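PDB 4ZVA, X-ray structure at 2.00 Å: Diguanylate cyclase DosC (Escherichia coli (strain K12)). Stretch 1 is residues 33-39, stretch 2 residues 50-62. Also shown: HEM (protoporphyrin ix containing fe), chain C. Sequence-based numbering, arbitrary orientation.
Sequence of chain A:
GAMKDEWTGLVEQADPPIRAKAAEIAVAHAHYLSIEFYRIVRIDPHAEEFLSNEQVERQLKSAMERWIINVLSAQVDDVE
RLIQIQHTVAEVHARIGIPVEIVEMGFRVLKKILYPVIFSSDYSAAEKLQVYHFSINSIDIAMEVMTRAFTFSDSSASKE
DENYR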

ATOM      1  N   LEU A  33       9.844  -8.524 -12.408  1.00 32.62           N
ATOM      2  CA  LEU A  33       9.227  -8.248 -11.116  1.00 33.46           C
ATOM      3  C   LEU A  33       9.171  -9.487 -10.232  1.00 39.04           C
ATOM      4  O   LEU A  33       9.506  -9.422  -9.053  1.00 36.70           O
ATOM      5  CB  LEU A  33       7.820  -7.678 -11.313  1.00 26.69           C
ATOM      6  CG  LEU A  33       7.726  -6.256 -11.871  1.00 34.08           C
ATOM      7  CD1 LEU A  33       6.286  -5.900 -12.184  1.00 34.13           C
ATOM      8  CD2 LEU A  33       8.322  -5.254 -10.892  1.00 34.74           C
ATOM      9  N   SER A  34       8.772 -10.620 -10.804  1.00 37.73           N
ATOM     10  CA  SER A  34       8.658 -11.854 -10.034  1.00 34.08           C
ATOM     11  C   SER A  34      10.014 -12.333  -9.523  1.00 36.22           C
ATOM     12  O   SER A  34      10.124 -12.838  -8.406  1.00 40.43           O
ATOM     13  CB  SER A  34       7.997 -12.952 -10.875  1.00 42.04           C
ATOM     14  OG  SER A  34       8.812 -13.320 -11.975  1.00 46.02           O
ATOM     15  N   ILE A  35      11.047 -12.159 -10.342  1.00 35.59           N
ATOM     16  CA  ILE A  35      12.396 -12.573  -9.975  1.00 40.13           C
ATOM     17  C   ILE A  35      12.983 -11.690  -8.876  1.00 40.67           C
ATOM     18  O   ILE A  35      13.520 -12.190  -7.886  1.00 38.75           O
ATOM     19  CB  ILE A  35      13.328 -12.552 -11.198  1.00 42.04           C
ATOM     20  CG1 ILE A  35      12.862 -13.578 -12.234  1.00 41.46           C
ATOM     21  CG2 ILE A  35      14.770 -12.818 -10.786  1.00 44.09           C
ATOM     22  CD1 ILE A  35      13.551 -13.445 -13.567  1.00 45.53           C
ATOM     23  N   GLU A  36      12.870 -10.378  -9.051  1.00 40.11           N
ATOM     24  CA  GLU A  36      13.381  -9.422  -8.073  1.00 41.46           C
ATOM     25  C   GLU A  36      12.600  -9.510  -6.761  1.00 39.91           C
ATOM     26  O   GLU A  36      13.171  -9.372  -5.680  1.00 46.60           O
ATOM     27  CB  GLU A  36      13.335  -8.000  -8.640  1.00 40.86           C
ATOM     28  CG  GLU A  36      13.903  -6.924  -7.719  1.00 45.99           C
ATOM     29  CD  GLU A  36      15.414  -7.010  -7.548  1.00 46.71           C
ATOM     30  OE1 GLU A  36      16.052  -7.893  -8.158  1.00 52.25           O
ATOM     31  OE2 GLU A  36      15.969  -6.179  -6.796  1.00 53.21           O
ATOM     32  N   PHE A  37      11.293  -9.729  -6.871  1.00 33.82           N
ATOM     33  CA  PHE A  37      10.439  -9.967  -5.711  1.00 32.70           C
ATOM     34  C   PHE A  37      10.973 -11.120  -4.872  1.00 42.74           C
ATOM     35  O   PHE A  37      11.158 -10.991  -3.662  1.00 41.04           O
ATOM     36  CB  PHE A  37       9.005 -10.263  -6.164  1.00 36.49           C
ATOM     37  CG  PHE A  37       8.108 -10.790  -5.077  1.00 46.61           C
ATOM     38  CD1 PHE A  37       7.428  -9.923  -4.237  1.00 43.18           C
ATOM     39  CD2 PHE A  37       7.926 -12.156  -4.912  1.00 43.46           C
ATOM     40  CE1 PHE A  37       6.595 -10.408  -3.245  1.00 41.38           C
ATOM     41  CE2 PHE A  37       7.099 -12.646  -3.921  1.00 47.40           C
ATOM     42  CZ  PHE A  37       6.430 -11.769  -3.086  1.00 42.18           C
ATOM     43  N   TYR A  38      11.231 -12.243  -5.535  1.00 38.87           N
ATOM     44  CA  TYR A  38      11.718 -13.444  -4.870  1.00 41.76           C
ATOM     45  C   TYR A  38      13.061 -13.202  -4.190  1.00 41.18           C
ATOM     46  O   TYR A  38      13.287 -13.657  -3.071  1.00 44.74           O
ATOM     47  CB  TYR A  38      11.836 -14.601  -5.869  1.00 37.07           C
ATOM     48  CG  TYR A  38      12.143 -15.933  -5.222  1.00 43.75           C
ATOM     49  CD1 TYR A  38      11.127 -16.727  -4.705  1.00 46.22           C
ATOM     50  CD2 TYR A  38      13.450 -16.394  -5.121  1.00 48.42           C
ATOM     51  CE1 TYR A  38      11.403 -17.945  -4.109  1.00 48.74           C
ATOM     52  CE2 TYR A  38      13.736 -17.609  -4.525  1.00 54.27           C
ATOM     53  CZ  TYR A  38      12.709 -18.380  -4.020  1.00 57.33           C
ATOM     54  OH  TYR A  38      12.989 -19.589  -3.427  1.00 66.67           O
ATOM     55  N   ARG A  39      13.957 -12.503  -4.879  1.00 43.73           N
ATOM     56  CA  ARG A  39      15.288 -12.235  -4.347  1.00 44.74           C
ATOM     57  C   ARG A  39      15.236 -11.403  -3.066  1.00 45.42           C
ATOM     58  O   ARG A  39      15.916 -11.712  -2.087  1.00 49.35           O
ATOM     59  CB  ARG A  39      16.153 -11.522  -5.388  1.00 40.59           C
ATOM     60  CG  ARG A  39      17.598 -11.335  -4.950  1.00 42.41           C
ATOM     61  CD  ARG A  39      18.363 -10.421  -5.891  1.00 44.40           C
ATOM     62  NE  ARG A  39      17.855  -9.053  -5.853  1.00 47.39           N
ATOM     63  CZ  ARG A  39      18.195  -8.160  -4.930  1.00 49.18           C
ATOM     64  NH1 ARG A  39      19.044  -8.490  -3.964  1.00 46.19           N
ATOM     65  NH2 ARG A  39      17.685  -6.937  -4.968  1.00 49.19           N
ATOM     66  N   PHE A  50      10.073 -20.329   4.050  1.00 72.08           N
ATOM     67  CA  PHE A  50       9.043 -20.852   3.159  1.00 66.97           C
ATOM     68  C   PHE A  50       9.557 -21.036   1.734  1.00 70.13           C
ATOM     69  O   PHE A  50       8.849 -21.555   0.872  1.00 67.46           O
ATOM     70  CB  PHE A  50       7.825 -19.927   3.157  1.00 65.14           C
ATOM     71  CG  PHE A  50       7.248 -19.683   4.521  1.00 67.60           C
ATOM     72  CD1 PHE A  50       6.409 -20.613   5.109  1.00 64.92           C
ATOM     73  CD2 PHE A  50       7.544 -18.521   5.215  1.00 70.93           C
ATOM     74  CE1 PHE A  50       5.875 -20.392   6.365  1.00 66.79           C
ATOM     75  CE2 PHE A  50       7.012 -18.293   6.471  1.00 70.24           C
ATOM     76  CZ  PHE A  50       6.177 -19.229   7.047  1.00 67.09           C
ATOM     77  N   LEU A  51      10.791 -20.608   1.494  1.00 70.91           N
ATOM     78  CA  LEU A  51      11.396 -20.713   0.172  1.00 75.14           C
ATOM     79  C   LEU A  51      12.694 -21.506   0.275  1.00 78.29           C
ATOM     80  O   LEU A  51      13.782 -20.930   0.301  1.00 84.24           O
ATOM     81  CB  LEU A  51      11.658 -19.322  -0.409  1.00 71.06           C
ATOM     82  CG  LEU A  51      10.542 -18.291  -0.212  1.00 62.44           C
ATOM     83  CD1 LEU A  51      10.981 -16.915  -0.687  1.00 64.46           C
ATOM     84  CD2 LEU A  51       9.270 -18.725  -0.924  1.00 62.73           C
ATOM     85  N   SER A  52      12.576 -22.829   0.323  1.00 79.55           N
ATOM     86  CA  SER A  52      13.716 -23.678   0.652  1.00 80.92           C
ATOM     87  C   SER A  52      14.117 -24.649  -0.455  1.00 81.02           C
ATOM     88  O   SER A  52      15.074 -25.407  -0.296  1.00 81.05           O
ATOM     89  CB  SER A  52      13.422 -24.466   1.931  1.00 84.12           C
ATOM     90  OG  SER A  52      13.213 -23.593   3.027  1.00 88.32           O
ATOM     91  N   ASN A  53      13.400 -24.632  -1.571  1.00 77.59           N
ATOM     92  CA  ASN A  53      13.738 -25.524  -2.674  1.00 74.64           C
ATOM     93  C   ASN A  53      13.410 -24.924  -4.034  1.00 72.31           C
ATOM     94  O   ASN A  53      12.609 -23.993  -4.140  1.00 69.25           O
ATOM     95  CB  ASN A  53      13.021 -26.866  -2.508  1.00 73.60           C
ATOM     96  CG  ASN A  53      11.514 -26.734  -2.567  1.00 74.22           C
ATOM     97  OD1 ASN A  53      10.920 -26.763  -3.644  1.00 71.01           O
ATOM     98  ND2 ASN A  53      10.887 -26.581  -1.406  1.00 76.38           N
ATOM     99  N   GLU A  54      14.032 -25.474  -5.071  1.00 69.17           N
ATOM    100  CA  GLU A  54      13.910 -24.937  -6.420  1.00 68.74           C
ATOM    101  C   GLU A  54      12.530 -25.154  -7.030  1.00 66.32           C
ATOM    102  O   GLU A  54      12.132 -24.422  -7.929  1.00 63.95           O
ATOM    103  CB  GLU A  54      14.979 -25.552  -7.326  1.00 73.39           C
ATOM    104  CG  GLU A  54      16.396 -25.132  -6.974  1.00 76.67           C
ATOM    105  CD  GLU A  54      17.425 -25.676  -7.944  1.00 88.23           C
ATOM    106  OE1 GLU A  54      17.028 -26.361  -8.910  1.00 81.79           O
ATOM    107  OE2 GLU A  54      18.630 -25.413  -7.741  1.00 83.54           O
ATOM    108  N   GLN A  55      11.802 -26.153  -6.543  1.00 66.69           N
ATOM    109  CA  GLN A  55      10.469 -26.435  -7.067  1.00 68.10           C
ATOM    110  C   GLN A  55       9.471 -25.356  -6.649  1.00 64.61           C
ATOM    111  O   GLN A  55       8.678 -24.881  -7.463  1.00 63.29           O
ATOM    112  CB  GLN A  55       9.992 -27.812  -6.601  1.00 74.31           C
ATOM    113  CG  GLN A  55       8.553 -28.145  -6.976  1.00 79.60           C
ATOM    114  CD  GLN A  55       8.361 -28.335  -8.472  1.00 82.50           C
ATOM    115  OE1 GLN A  55       9.323 -28.516  -9.220  1.00 82.62           O
ATOM    116  NE2 GLN A  55       7.109 -28.301  -8.914  1.00 86.57           N
ATOM    117  N   VAL A  56       9.513 -24.977  -5.377  1.00 61.13           N
ATOM    118  CA  VAL A  56       8.675 -23.897  -4.864  1.00 64.15           C
ATOM    119  C   VAL A  56       9.029 -22.551  -5.500  1.00 56.76           C
ATOM    120  O   VAL A  56       8.146 -21.805  -5.925  1.00 52.67           O
ATOM    121  CB  VAL A  56       8.795 -23.784  -3.332  1.00 60.34           C
ATOM    122  CG1 VAL A  56       8.169 -22.490  -2.839  1.00 61.66           C
ATOM    123  CG2 VAL A  56       8.154 -24.985  -2.661  1.00 65.40           C
ATOM    124  N   GLU A  57      10.326 -22.263  -5.569  1.00 54.88           N
ATOM    125  CA  GLU A  57      10.843 -21.038  -6.172  1.00 55.35           C
ATOM    126  C   GLU A  57      10.339 -20.861  -7.594  1.00 53.41           C
ATOM    127  O   GLU A  57       9.807 -19.817  -7.967  1.00 53.42           O
ATOM    128  CB  GLU A  57      12.369 -21.067  -6.178  1.00 52.19           C
ATOM    129  CG  GLU A  57      13.003 -20.006  -7.045  1.00 53.47           C
ATOM    130  CD  GLU A  57      14.511 -20.086  -7.043  1.00 56.59           C
ATOM    131  OE1 GLU A  57      15.061 -20.916  -6.290  1.00 60.39           O
ATOM    132  OE2 GLU A  57      15.146 -19.326  -7.803  1.00 54.33           O
ATOM    133  N   ARG A  58      10.501 -21.923  -8.369  1.00 54.19           N
ATOM    134  CA  ARG A  58      10.114 -21.970  -9.767  1.00 49.38           C
ATOM    135  C   ARG A  58       8.615 -21.759  -9.974  1.00 51.33           C
ATOM    136  O   ARG A  58       8.206 -21.007 -10.859  1.00 47.12           O
ATOM    137  CB  ARG A  58      10.573 -23.308 -10.340  1.00 63.76           C
ATOM    138  CG  ARG A  58      10.379 -23.523 -11.816  1.00 66.44           C
ATOM    139  CD  ARG A  58      10.943 -24.894 -12.157  1.00 74.38           C
ATOM    140  NE  ARG A  58      10.592 -25.364 -13.490  1.00 94.39           N
ATOM    141  CZ  ARG A  58       9.516 -26.102 -13.735  1.00 98.17           C
ATOM    142  NH1 ARG A  58       8.708 -26.434 -12.737  1.00 96.53           N
ATOM    143  NH2 ARG A  58       9.247 -26.512 -14.964  1.00 83.23           N
ATOM    144  N   GLN A  59       7.801 -22.423  -9.160  1.00 53.35           N
ATOM    145  CA  GLN A  59       6.350 -22.301  -9.264  1.00 49.21           C
ATOM    146  C   GLN A  59       5.855 -20.942  -8.774  1.00 50.46           C
ATOM    147  O   GLN A  59       4.914 -20.380  -9.334  1.00 47.10           O
ATOM    148  CB  GLN A  59       5.652 -23.423  -8.491  1.00 61.14           C
ATOM    149  CG  GLN A  59       5.773 -24.793  -9.147  1.00 62.96           C
ATOM    150  CD  GLN A  59       4.985 -25.861  -8.412  1.00 73.91           C
ATOM    151  OE1 GLN A  59       4.828 -25.803  -7.191  1.00 69.13           O
ATOM    152  NE2 GLN A  59       4.484 -26.844  -9.153  1.00 78.54           N
ATOM    153  N   LEU A  60       6.490 -20.421  -7.727  1.00 47.29           N
ATOM    154  CA  LEU A  60       6.094 -19.136  -7.156  1.00 51.45           C
ATOM    155  C   LEU A  60       6.377 -17.991  -8.123  1.00 40.17           C
ATOM    156  O   LEU A  60       5.561 -17.084  -8.273  1.00 46.83           O
ATOM    157  CB  LEU A  60       6.818 -18.885  -5.830  1.00 47.10           C
ATOM    158  CG  LEU A  60       6.542 -17.543  -5.145  1.00 50.14           C
ATOM    159  CD1 LEU A  60       5.055 -17.353  -4.870  1.00 48.45           C
ATOM    160  CD2 LEU A  60       7.351 -17.413  -3.862  1.00 52.59           C
ATOM    161  N   LYS A  61       7.535 -18.039  -8.774  1.00 44.21           N
ATOM    162  CA  LYS A  61       7.908 -17.012  -9.739  1.00 39.94           C
ATOM    163  C   LYS A  61       6.920 -16.993 -10.899  1.00 42.64           C
ATOM    164  O   LYS A  61       6.486 -15.930 -11.340  1.00 36.72           O
ATOM    165  CB  LYS A  61       9.329 -17.244 -10.253  1.00 38.44           C
ATOM    166  CG  LYS A  61      10.414 -16.929  -9.238  1.00 38.37           C
ATOM    167  CD  LYS A  61      11.799 -17.135  -9.826  1.00 45.41           C
ATOM    168  CE  LYS A  61      12.881 -16.757  -8.829  1.00 44.87           C
ATOM    169  NZ  LYS A  61      14.246 -16.947  -9.391  1.00 43.17           N
ATOM    170  N   SER A  62       6.559 -18.179 -11.379  1.00 46.48           N
ATOM    171  CA  SER A  62       5.581 -18.309 -12.452  1.00 41.10           C
ATOM    172  C   SER A  62       4.200 -17.844 -12.001  1.00 35.23           C
ATOM    173  O   SER A  62       3.464 -17.217 -12.763  1.00 38.61           O
ATOM    174  CB  SER A  62       5.514 -19.759 -12.939  1.00 46.97           C
ATOM    175  OG  SER A  62       4.474 -19.929 -13.886  1.00 56.15           O
TER
HETATM  176  CHA HEM C 201       1.952 -19.335  -3.395  1.00 50.82           C
HETATM  177  CHB HEM C 201       5.297 -17.774  -0.249  1.00 53.22           C
HETATM  178  CHC HEM C 201       3.584 -13.282  -0.785  1.00 45.73           C
HETATM  179  CHD HEM C 201       1.045 -14.692  -4.659  1.00 52.31           C
HETATM  180  C1A HEM C 201       3.026 -19.318  -2.531  1.00 51.08           C
HETATM  181  C2A HEM C 201       3.878 -20.437  -2.168  1.00 52.94           C
HETATM  182  C3A HEM C 201       4.794 -19.995  -1.304  1.00 47.65           C
HETATM  183  C4A HEM C 201       4.562 -18.588  -1.079  1.00 48.49           C
HETATM  184  CMA HEM C 201       5.913 -20.831  -0.648  1.00 53.16           C
HETATM  185  CAA HEM C 201       3.775 -21.889  -2.684  1.00 53.84           C
HETATM  186  CBA HEM C 201       3.929 -21.910  -4.202  1.00 55.05           C
HETATM  187  CGA HEM C 201       4.132 -23.321  -4.677  1.00 59.55           C
HETATM  188  O1A HEM C 201       4.689 -24.142  -3.902  1.00 55.39           O
HETATM  189  O2A HEM C 201       3.746 -23.616  -5.836  1.00 60.24           O
HETATM  190  C1B HEM C 201       5.145 -16.413  -0.135  1.00 50.16           C
HETATM  191  C2B HEM C 201       5.986 -15.526   0.642  1.00 49.91           C
HETATM  192  C3B HEM C 201       5.508 -14.276   0.495  1.00 46.82           C
HETATM  193  C4B HEM C 201       4.357 -14.348  -0.381  1.00 44.99           C
HETATM  194  CMB HEM C 201       7.198 -16.017   1.470  1.00 48.46           C
HETATM  195  CAB HEM C 201       6.005 -12.932   1.088  1.00 50.61           C
HETATM  196  CBB HEM C 201       7.098 -12.790   1.841  1.00 54.45           C
HETATM  197  C1C HEM C 201       2.820 -13.246  -1.929  1.00 44.97           C
HETATM  198  C2C HEM C 201       2.339 -12.055  -2.601  1.00 46.69           C
HETATM  199  C3C HEM C 201       1.630 -12.447  -3.677  1.00 43.63           C
HETATM  200  C4C HEM C 201       1.651 -13.897  -3.710  1.00 46.19           C
HETATM  201  CMC HEM C 201       2.635 -10.622  -2.099  1.00 39.78           C
HETATM  202  CAC HEM C 201       0.895 -11.603  -4.750  1.00 41.83           C
HETATM  203  CBC HEM C 201       0.916 -10.266  -4.808  1.00 52.00           C
HETATM  204  C1D HEM C 201       1.039 -16.072  -4.690  1.00 49.03           C
HETATM  205  C2D HEM C 201       0.357 -16.877  -5.681  1.00 46.40           C
HETATM  206  C3D HEM C 201       0.644 -18.334  -5.288  1.00 52.07           C
HETATM  207  C4D HEM C 201       1.462 -18.256  -4.098  1.00 48.69           C
HETATM  208  CMD HEM C 201      -0.466 -16.357  -6.880  1.00 43.78           C
HETATM  209  CAD HEM C 201       0.163 -19.626  -5.987  1.00 52.98           C
HETATM  210  CBD HEM C 201      -1.363 -19.679  -5.975  1.00 54.03           C
HETATM  211  CGD HEM C 201      -1.838 -21.077  -6.275  1.00 53.58           C
HETATM  212  O1D HEM C 201      -3.052 -21.248  -6.554  1.00 57.46           O
HETATM  213  O2D HEM C 201      -1.006 -22.020  -6.235  1.00 55.34           O
HETATM  214  NA  HEM C 201       3.473 -18.206  -1.841  1.00 47.12           N
HETATM  215  NB  HEM C 201       4.161 -15.664  -0.747  1.00 45.74           N
HETATM  216  NC  HEM C 201       2.382 -14.348  -2.632  1.00 45.28           N
HETATM  217  ND  HEM C 201       1.668 -16.916  -3.781  1.00 49.06           N
HETATM  218 FE   HEM C 201       2.722 -16.298  -2.092  1.00 47.61          FE
HETATM  219  O   HOH W   1      15.057 -14.466  -7.798  1.00 49.28           O

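Helix packing is often pictured as an even meshing of many side chains, yet a contact can also be organised around one aromatic residue, and the two stretches of DosC illustrate this. The helices containing residues 33-39 and 54-62 cross at 134°, with axes 9.3 Å apart at their closest, and together the stretches bury 427 Å². No direct hydrogen bond joins them; the contact rests on packing, helped by one water.

Tyr38 dominates. Its CA-to-CB bond points toward the second stretch, and with chi1 at -172° (t) and chi2 at 85° the ring extends between Leu51, Glu57, Leu60 and Lys61. The neighbours approach it from several directions. Glu57 lies over one face, its CG 3.8 Å from the centroid of the Tyr38 ring in a CH-pi contact. Leu60 packs at the ring edge, CD2 lying 3.9 Å from Tyr38 CD1, while Leu51 CD1 approaches Tyr38 CE1 obliquely at 3.6 Å. The phenolic oxygen reaches the far end of this pocket, where Tyr38 OH is 3.2 Å from Glu57 CB and 3.3 Å from Leu51 CB. A long, flat side chain suits this place because it offers a face to Glu57 and an edge to Leu60.

The charged residues show how aliphatic stems can serve packing while their ends remain polar. Glu57 is extended (chi1 and chi2 both t), laying its methylenes by the ring and carrying its carboxylate onward to Lys61, with a salt bridge of 3.0 Å between Glu57 OE2 and Lys61 NZ. Lys61 leaves its helix with chi1 m, then runs fully extended through three t torsions, so that its CE comes 3.8 Å from Tyr38 CD2. The same ammonium donates to a water, 3.1 Å from Lys61 NZ, that in turn donates to the backbone at 2.7 Å from Ile35 O, bridging the stretches.

Where the backbones come nearest, small size matters: the CA atoms of Ser34 and Lys61 are 5.2 Å apart, and Ser34 CB sits 3.4 Å from Lys61 O. The compact serine side chain, chi1 p, is buried here, its hydroxyl hydrogen-bonded just outside the stretch.

The second helix is also anchored at its start, where Asn53, chi1 p, caps it by accepting from Val56 N at Asn53 OD1 (2.9 Å). Farther along, Leu60, with chi1 t and chi2 p, spans two environments: Leu60 CD2 packs against Tyr38 and also lies 4.1 Å from HEM C4A, and Leu60 CD1 comes closer to the heme, 3.5 Å from HEM NA, linking the helix contact to the heme pocket.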